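PDB 5XDC: thermophilic dibenzothiophene desulfurization enzyme C, which probably oxidises dibenzothiophene to its sulfoxide and then its sulfone, using reduced FMN and molecular oxygen in the route of dibenzothiophene degradation. Local coordinates for residues 203-208 with 378-383; 344-349 with 389-394. One frame throughout, in Å; residues are numbered along the deposited sequence.

In the fold
Both contacts use the chain segment that runs through helix 376-385 into helix 391-404, and both lie about 14 Å from the centre of the chain. Along the chain the segments alternate: 203-208, then 344-349, then 378-383, then 389-394. Contact 1 joins a loop of the acyl-CoA dehydrogenase-type middle domain to helix 376-385 and holds Met-207 of the indole pocket. Contact 2 lies wholly within the C-terminal helical domain, pairing helix 331-363 with the start of helix 391-404 near Tyr-413, an FMN-binding residue. Their centres are about 17 Å apart, and both reach the second subunit, so both adjoin the subunit interface, but only contact 1 holds a pocket residue.

Contact 1 of 2, residues 203-208 with 378-383; sequences DSLGMR and FWRDAR
The loop segment 203-208 grips residues 378-383 of helix 376-385 through two hydrogen bonds that run in opposite senses. Arg-380 leaves the helix with CG anti to its carbonyl carbon and bends at chi3 (-77°), which swings NH1 onto Leu-205 O at 3.0 Å. The carbonyl oxygen meets the guanidinium at its edge, near its plane, while NE and NH2 form salt bridges with Asp-376 and Glu-36. Leu-205, its CG anti to the backbone N (chi1 177°), lies obliquely across the aliphatic part of the same arginine, with CD1 3.6 Å from Arg-380 CD. Its other methyl, CD2, approaches Trp-379 CZ3 at 4.1 Å.

In the return direction Met-207 N donates to Asp-381 OD1 over 2.8 Å, coming from above the carboxylate plane. The same oxygen accepts from water 1, which in turn accepts from Arg-208 N. Gly-206 passes so close to the helix that its CA makes a CH...O contact with Arg-380 O at 3.5 Å; a CB here would clash with the helix backbone.

Within the loop, Arg-208 NH1 bridges Asp-203 OD1 and Ser-204 O in its own plane. The Met-207 side chain, bent at chi2, reaches the bound indole. A buried carboxylate thus fixes the backbone of a pocket residue, and the two donors on OD1, Met-207 N and the water, would probably favour the ionised form of Asp-381.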
ATOM      1  N   ASP B 203      -6.046  -9.697  30.773  1.00 13.11           N
ATOM      2  CA  ASP B 203      -4.624  -9.374  30.712  1.00 11.39           C
ATOM      3  C   ASP B 203      -4.252  -9.395  29.230  1.00 12.24           C
ATOM      4  O   ASP B 203      -3.898 -10.441  28.683  1.00 12.82           O
ATOM      5  CB  ASP B 203      -3.802 -10.360  31.530  1.00 13.63           C
ATOM      6  CG  ASP B 203      -2.322 -10.031  31.551  1.00 21.64           C
ATOM      7  OD1 ASP B 203      -1.910  -8.993  30.996  1.00 17.67           O
ATOM      8  OD2 ASP B 203      -1.568 -10.821  32.157  1.00 21.78           O
ATOM      9  N   SER B 204      -4.366  -8.230  28.593  1.00 13.38           N
ATOM     10  CA  SER B 204      -4.425  -8.120  27.142  1.00 11.21           C
ATOM     11  C   SER B 204      -3.237  -7.343  26.571  1.00 11.77           C
ATOM     12  O   SER B 204      -2.515  -6.637  27.280  1.00 12.13           O
ATOM     13  CB  SER B 204      -5.732  -7.438  26.729  1.00 13.67           C
ATOM     14  OG  SER B 204      -5.802  -6.159  27.323  1.00 14.30           O
ATOM     15  N   LEU B 205      -3.027  -7.496  25.257  1.00 12.42           N
ATOM     16  CA  LEU B 205      -1.986  -6.732  24.568  1.00 13.59           C
ATOM     17  C   LEU B 205      -2.210  -5.235  24.732  1.00 14.00           C
ATOM     18  O   LEU B 205      -1.314  -4.502  25.170  1.00 12.06           O
ATOM     19  CB  LEU B 205      -1.969  -7.100  23.087  1.00 14.68           C
ATOM     20  CG  LEU B 205      -0.967  -6.320  22.224  1.00 13.61           C
ATOM     21  CD1 LEU B 205       0.463  -6.560  22.668  1.00 15.37           C
ATOM     22  CD2 LEU B 205      -1.159  -6.676  20.763  1.00 15.89           C
ATOM     23  N   GLY B 206      -3.398  -4.770  24.329  1.00 11.93           N
ATOM     24  CA  GLY B 206      -3.809  -3.397  24.492  1.00 11.74           C
ATOM     25  C   GLY B 206      -5.225  -3.345  25.040  1.00 11.67           C
ATOM     26  O   GLY B 206      -5.823  -4.369  25.358  1.00 13.33           O
ATOM     27  N   MET B 207      -5.751  -2.126  25.130  1.00 12.36           N
ATOM     28  CA  MET B 207      -7.020  -1.906  25.832  1.00 10.96           C
ATOM     29  C   MET B 207      -6.977  -2.543  27.223  1.00 11.06           C
ATOM     30  O   MET B 207      -7.933  -3.166  27.685  1.00 13.03           O
ATOM     31  CB  MET B 207      -8.198  -2.442  25.020  1.00 14.15           C
ATOM     32  CG  MET B 207      -8.437  -1.688  23.700  1.00 20.50           C
ATOM     33  SD  MET B 207      -8.806   0.061  24.038  1.00 19.42           S
ATOM     34  CE  MET B 207      -9.403   0.591  22.428  1.00 19.48           C
ATOM     35  N   ARG B 208      -5.862  -2.338  27.913  1.00 12.61           N
ATOM     36  CA  ARG B 208      -5.542  -3.132  29.092  1.00 14.37           C
ATOM     37  C   ARG B 208      -6.374  -2.766  30.317  1.00 15.68           C
ATOM     38  O   ARG B 208      -6.414  -3.560  31.268  1.00 15.31           O
ATOM     39  CB  ARG B 208      -4.056  -2.986  29.424  1.00 13.04           C
ATOM     40  CG  ARG B 208      -3.157  -3.774  28.469  1.00 14.58           C
ATOM     41  CD  ARG B 208      -1.697  -3.732  28.879  1.00 17.39           C
ATOM     42  NE  ARG B 208      -1.488  -4.071  30.283  1.00 15.52           N
ATOM     43  CZ  ARG B 208      -1.530  -5.299  30.787  1.00 15.07           C
ATOM     44  NH1 ARG B 208      -1.793  -6.346  30.018  1.00 14.75           N
ATOM     45  NH2 ARG B 208      -1.310  -5.479  32.076  1.00 19.85           N
ATOM     46  N   PHE B 378      -0.042   2.934  21.525  1.00 12.48           N
ATOM     47  CA  PHE B 378      -1.040   3.273  20.514  1.00 14.23           C
ATOM     48  C   PHE B 378      -1.285   2.104  19.562  1.00 11.34           C
ATOM     49  O   PHE B 378      -2.436   1.718  19.316  1.00 12.14           O
ATOM     50  CB  PHE B 378      -0.597   4.519  19.745  1.00 15.72           C
ATOM     51  CG  PHE B 378      -0.509   5.765  20.594  1.00 11.74           C
ATOM     52  CD1 PHE B 378      -1.657   6.483  20.917  1.00 11.70           C
ATOM     53  CD2 PHE B 378       0.718   6.237  21.040  1.00 14.10           C
ATOM     54  CE1 PHE B 378      -1.580   7.635  21.686  1.00 14.64           C
ATOM     55  CE2 PHE B 378       0.808   7.388  21.804  1.00 15.51           C
ATOM     56  CZ  PHE B 378      -0.349   8.081  22.138  1.00 13.56           C
ATOM     57  N   TRP B 379      -0.214   1.501  19.043  1.00 11.81           N
ATOM     58  CA  TRP B 379      -0.372   0.322  18.200  1.00  9.82           C
ATOM     59  C   TRP B 379      -1.013  -0.815  18.978  1.00 11.77           C
ATOM     60  O   TRP B 379      -1.908  -1.491  18.467  1.00 11.64           O
ATOM     61  CB  TRP B 379       0.973  -0.110  17.624  1.00 13.43           C
ATOM     62  CG  TRP B 379       0.901  -1.407  16.846  1.00 11.30           C
ATOM     63  CD1 TRP B 379       0.552  -1.559  15.542  1.00 11.49           C
ATOM     64  CD2 TRP B 379       1.177  -2.718  17.340  1.00 13.61           C
ATOM     65  NE1 TRP B 379       0.581  -2.893  15.187  1.00 12.69           N
ATOM     66  CE2 TRP B 379       0.965  -3.623  16.277  1.00 11.59           C
ATOM     67  CE3 TRP B 379       1.589  -3.219  18.577  1.00 13.76           C
ATOM     68  CZ2 TRP B 379       1.156  -4.987  16.409  1.00 13.11           C
ATOM     69  CZ3 TRP B 379       1.767  -4.583  18.706  1.00 11.93           C
ATOM     70  CH2 TRP B 379       1.559  -5.448  17.629  1.00 13.13           C
ATOM     71  N   ARG B 380      -0.583  -1.040  20.220  1.00 10.59           N
ATOM     72  CA  ARG B 380      -1.159  -2.147  20.983  1.00 13.74           C
ATOM     73  C   ARG B 380      -2.666  -1.960  21.181  1.00 10.28           C
ATOM     74  O   ARG B 380      -3.448  -2.903  21.008  1.00 11.70           O
ATOM     75  CB  ARG B 380      -0.457  -2.286  22.332  1.00 11.99           C
ATOM     76  CG  ARG B 380       0.942  -2.876  22.233  1.00 12.38           C
ATOM     77  CD  ARG B 380       1.486  -3.235  23.597  1.00 13.14           C
ATOM     78  NE  ARG B 380       1.948  -2.078  24.349  1.00 12.25           N
ATOM     79  CZ  ARG B 380       1.305  -1.516  25.374  1.00 12.81           C
ATOM     80  NH1 ARG B 380       0.133  -1.974  25.780  1.00 14.32           N
ATOM     81  NH2 ARG B 380       1.828  -0.470  25.984  1.00 13.73           N
ATOM     82  N   ASP B 381      -3.086  -0.752  21.528  1.00 12.66           N
ATOM     83  CA  ASP B 381      -4.503  -0.481  21.754  1.00 10.15           C
ATOM     84  C   ASP B 381      -5.299  -0.657  20.473  1.00  9.91           C
ATOM     85  O   ASP B 381      -6.319  -1.354  20.444  1.00 13.21           O
ATOM     86  CB  ASP B 381      -4.671   0.928  22.300  1.00 10.58           C
ATOM     87  CG  ASP B 381      -4.182   1.069  23.728  1.00 13.71           C
ATOM     88  OD1 ASP B 381      -4.109   0.047  24.451  1.00 12.72           O
ATOM     89  OD2 ASP B 381      -3.875   2.212  24.130  1.00 13.77           O
ATOM     90  N   ALA B 382      -4.829  -0.039  19.391  1.00 11.20           N
ATOM     91  CA  ALA B 382      -5.523  -0.141  18.119  1.00 12.98           C
ATOM     92  C   ALA B 382      -5.494  -1.561  17.589  1.00 11.64           C
ATOM     93  O   ALA B 382      -6.517  -2.062  17.110  1.00 11.31           O
ATOM     94  CB  ALA B 382      -4.896   0.816  17.109  1.00 13.34           C
ATOM     95  N   ARG B 383      -4.330  -2.220  17.637  1.00 12.45           N
ATOM     96  CA  ARG B 383      -4.233  -3.570  17.086  1.00 10.72           C
ATOM     97  C   ARG B 383      -5.178  -4.522  17.809  1.00  9.84           C
ATOM     98  O   ARG B 383      -5.749  -5.433  17.194  1.00 12.06           O
ATOM     99  CB  ARG B 383      -2.787  -4.079  17.172  1.00 12.96           C
ATOM    100  CG  ARG B 383      -2.545  -5.500  16.656  1.00 10.96           C
ATOM    101  CD  ARG B 383      -2.732  -5.625  15.159  1.00 12.74           C
ATOM    102  NE  ARG B 383      -4.133  -5.497  14.772  1.00 11.88           N
ATOM    103  CZ  ARG B 383      -4.572  -5.493  13.523  1.00 13.62           C
ATOM    104  NH1 ARG B 383      -3.733  -5.669  12.513  1.00 12.99           N
ATOM    105  NH2 ARG B 383      -5.868  -5.310  13.271  1.00 15.11           N
TER
HETATM  106  O   HOH W   1      -3.738  -0.369  27.051  1.00 13.82           O

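Contact 2 of 2, residues 344-349 with 389-394; sequences AKIVAT and DPVAYK
Lys-345 NZ is held by three groups: a salt bridge to Asp-389, a water and Gln-252. The side chain runs out extended from helix 331-363, CG anti to the backbone N (chi1 -166°), and brings NZ to 2.9 Å from Asp-389 OD2 and 3.0 Å from OD1, so the ammonium straddles both carboxylate oxygens. Water 2 accepts from NZ and donates to Asp-389 O, tying the lysine to the backbone there. A chi1 of 53° tucks Asp-389 CG between its own N and C, with both carboxylate oxygens close to NZ of Lys-345. Lys-394, bent at chi2 and chi4, adds a long salt bridge to OD2, while its NZ also meets Glu-397 and Tyr-413 O; the two lysines would be expected to favour a charged aspartate.

Beside this network the side chains meet mainly through carbon atoms. Ile-346 crosses Val-391 obliquely, CG1 lying 4.0 Å from Val-391 CG2 and 3.9 Å from Lys-394 CB, and its CD1 comes to 3.6 Å from Lys-394 O. Val-391 CG2 also meets Thr-349 CG2 tip to tip at 4.2 Å. An alanine in place of Ile-346 would remove CG1, CG2 and CD1 and would probably loosen the packing against Val-391 and Lys-394. Helix 247-276 touches Lys-345, Thr-349 and Lys-394, while Ile-346 packs on Ala-304 of the third subunit and Tyr-393 meets Tyr-294 of the second subunit.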
ATOM      1  N   ALA B 344     -16.543   4.298   7.024  1.00 12.37           N
ATOM      2  CA  ALA B 344     -15.716   5.069   7.936  1.00 11.59           C
ATOM      3  C   ALA B 344     -14.848   4.160   8.798  1.00 12.55           C
ATOM      4  O   ALA B 344     -13.664   4.454   9.030  1.00 13.62           O
ATOM      5  CB  ALA B 344     -16.598   5.960   8.810  1.00 12.79           C
ATOM      6  N   LYS B 345     -15.410   3.042   9.277  1.00 12.11           N
ATOM      7  CA  LYS B 345     -14.632   2.131  10.109  1.00 11.98           C
ATOM      8  C   LYS B 345     -13.478   1.511   9.332  1.00 11.52           C
ATOM      9  O   LYS B 345     -12.382   1.339   9.878  1.00 12.89           O
ATOM     10  CB  LYS B 345     -15.522   1.030  10.662  1.00 13.12           C
ATOM     11  CG  LYS B 345     -14.874   0.247  11.789  1.00 11.78           C
ATOM     12  CD  LYS B 345     -15.657  -0.992  12.086  1.00 15.28           C
ATOM     13  CE  LYS B 345     -15.047  -1.745  13.222  1.00 15.43           C
ATOM     14  NZ  LYS B 345     -15.686  -3.046  13.374  1.00 12.49           N
ATOM     15  N   ILE B 346     -13.722   1.129   8.075  1.00 10.64           N
ATOM     16  CA  ILE B 346     -12.678   0.531   7.238  1.00 10.67           C
ATOM     17  C   ILE B 346     -11.496   1.484   7.098  1.00 10.50           C
ATOM     18  O   ILE B 346     -10.332   1.114   7.329  1.00 13.23           O
ATOM     19  CB  ILE B 346     -13.259   0.144   5.867  1.00 11.12           C
ATOM     20  CG1 ILE B 346     -14.236  -1.022   5.998  1.00 11.06           C
ATOM     21  CG2 ILE B 346     -12.135  -0.202   4.874  1.00 14.77           C
ATOM     22  CD1 ILE B 346     -15.170  -1.158   4.819  1.00 13.96           C
ATOM     23  N   VAL B 347     -11.781   2.734   6.724  1.00 10.72           N
ATOM     24  CA  VAL B 347     -10.721   3.716   6.538  1.00 10.79           C
ATOM     25  C   VAL B 347      -9.995   3.985   7.849  1.00 12.58           C
ATOM     26  O   VAL B 347      -8.758   4.065   7.888  1.00 12.41           O
ATOM     27  CB  VAL B 347     -11.315   4.996   5.926  1.00 12.63           C
ATOM     28  CG1 VAL B 347     -10.287   6.107   5.906  1.00 13.60           C
ATOM     29  CG2 VAL B 347     -11.835   4.706   4.532  1.00 14.47           C
ATOM     30  N   ALA B 348     -10.746   4.137   8.948  1.00 11.37           N
ATOM     31  CA  ALA B 348     -10.129   4.404  10.245  1.00 11.04           C
ATOM     32  C   ALA B 348      -9.268   3.242  10.716  1.00 10.76           C
ATOM     33  O   ALA B 348      -8.205   3.464  11.313  1.00 11.33           O
ATOM     34  CB  ALA B 348     -11.197   4.703  11.282  1.00 11.10           C
ATOM     35  N   THR B 349      -9.695   2.005  10.435  1.00 10.43           N
ATOM     36  CA  THR B 349      -8.937   0.819  10.823  1.00 11.34           C
ATOM     37  C   THR B 349      -7.601   0.780  10.094  1.00 12.56           C
ATOM     38  O   THR B 349      -6.544   0.661  10.719  1.00 13.87           O
ATOM     39  CB  THR B 349      -9.741  -0.449  10.524  1.00 13.18           C
ATOM     40  OG1 THR B 349     -10.915  -0.501  11.354  1.00 12.63           O
ATOM     41  CG2 THR B 349      -8.902  -1.713  10.776  1.00 12.81           C
ATOM     42  N   ASP B 389     -14.363  -7.214  15.285  1.00 12.25           N
ATOM     43  CA  ASP B 389     -14.993  -7.968  14.223  1.00 11.71           C
ATOM     44  C   ASP B 389     -14.184  -7.704  12.962  1.00 11.91           C
ATOM     45  O   ASP B 389     -13.561  -6.645  12.841  1.00 13.37           O
ATOM     46  CB  ASP B 389     -16.475  -7.595  14.037  1.00 13.57           C
ATOM     47  CG  ASP B 389     -16.695  -6.113  13.853  1.00 13.69           C
ATOM     48  OD1 ASP B 389     -16.815  -5.376  14.867  1.00 12.57           O
ATOM     49  OD2 ASP B 389     -16.749  -5.697  12.687  1.00 13.74           O
ATOM     50  N   PRO B 390     -14.119  -8.664  12.050  1.00 11.83           N
ATOM     51  CA  PRO B 390     -13.102  -8.598  10.986  1.00 13.44           C
ATOM     52  C   PRO B 390     -13.408  -7.513   9.963  1.00 13.28           C
ATOM     53  O   PRO B 390     -14.479  -7.484   9.356  1.00 13.26           O
ATOM     54  CB  PRO B 390     -13.134  -9.997  10.361  1.00 16.41           C
ATOM     55  CG  PRO B 390     -14.374 -10.637  10.845  1.00 23.20           C
ATOM     56  CD  PRO B 390     -14.798  -9.960  12.113  1.00 14.08           C
ATOM     57  N   VAL B 391     -12.424  -6.640   9.751  1.00 11.32           N
ATOM     58  CA  VAL B 391     -12.609  -5.567   8.783  1.00 12.77           C
ATOM     59  C   VAL B 391     -12.814  -6.141   7.387  1.00 11.37           C
ATOM     60  O   VAL B 391     -13.476  -5.526   6.547  1.00 12.09           O
ATOM     61  CB  VAL B 391     -11.428  -4.588   8.852  1.00 12.98           C
ATOM     62  CG1 VAL B 391     -10.153  -5.211   8.268  1.00 13.69           C
ATOM     63  CG2 VAL B 391     -11.783  -3.298   8.173  1.00 13.18           C
ATOM     64  N   ALA B 392     -12.304  -7.350   7.122  1.00 12.57           N
ATOM     65  CA  ALA B 392     -12.539  -7.955   5.816  1.00 12.57           C
ATOM     66  C   ALA B 392     -14.032  -8.101   5.517  1.00 11.64           C
ATOM     67  O   ALA B 392     -14.442  -7.983   4.356  1.00 12.74           O
ATOM     68  CB  ALA B 392     -11.862  -9.322   5.726  1.00 14.33           C
ATOM     69  N   TYR B 393     -14.856  -8.387   6.529  1.00 13.34           N
ATOM     70  CA  TYR B 393     -16.286  -8.518   6.259  1.00 13.54           C
ATOM     71  C   TYR B 393     -17.008  -7.175   6.228  1.00 10.61           C
ATOM     72  O   TYR B 393     -18.036  -7.059   5.542  1.00 14.08           O
ATOM     73  CB  TYR B 393     -16.926  -9.508   7.244  1.00 15.74           C
ATOM     74  CG  TYR B 393     -16.594 -10.897   6.768  1.00 17.69           C
ATOM     75  CD1 TYR B 393     -17.320 -11.483   5.734  1.00 22.51           C
ATOM     76  CD2 TYR B 393     -15.493 -11.568   7.254  1.00 17.07           C
ATOM     77  CE1 TYR B 393     -16.981 -12.720   5.227  1.00 22.19           C
ATOM     78  CE2 TYR B 393     -15.143 -12.810   6.764  1.00 19.63           C
ATOM     79  CZ  TYR B 393     -15.893 -13.383   5.748  1.00 27.43           C
ATOM     80  OH  TYR B 393     -15.555 -14.621   5.241  1.00 23.97           O
ATOM     81  N   LYS B 394     -16.480  -6.143   6.885  1.00 10.56           N
ATOM     82  CA  LYS B 394     -16.991  -4.796   6.645  1.00 11.07           C
ATOM     83  C   LYS B 394     -16.734  -4.389   5.202  1.00 12.16           C
ATOM     84  O   LYS B 394     -17.605  -3.802   4.547  1.00 12.20           O
ATOM     85  CB  LYS B 394     -16.359  -3.799   7.613  1.00 12.57           C
ATOM     86  CG  LYS B 394     -16.841  -3.953   9.049  1.00 14.01           C
ATOM     87  CD  LYS B 394     -18.275  -3.414   9.236  1.00 11.94           C
ATOM     88  CE  LYS B 394     -18.972  -4.100  10.412  1.00 12.17           C
ATOM     89  NZ  LYS B 394     -19.320  -5.505  10.076  1.00 13.20           N
TER
HETATM   90  O   HOH W   2     -14.055  -4.324  11.377  1.00 12.32           O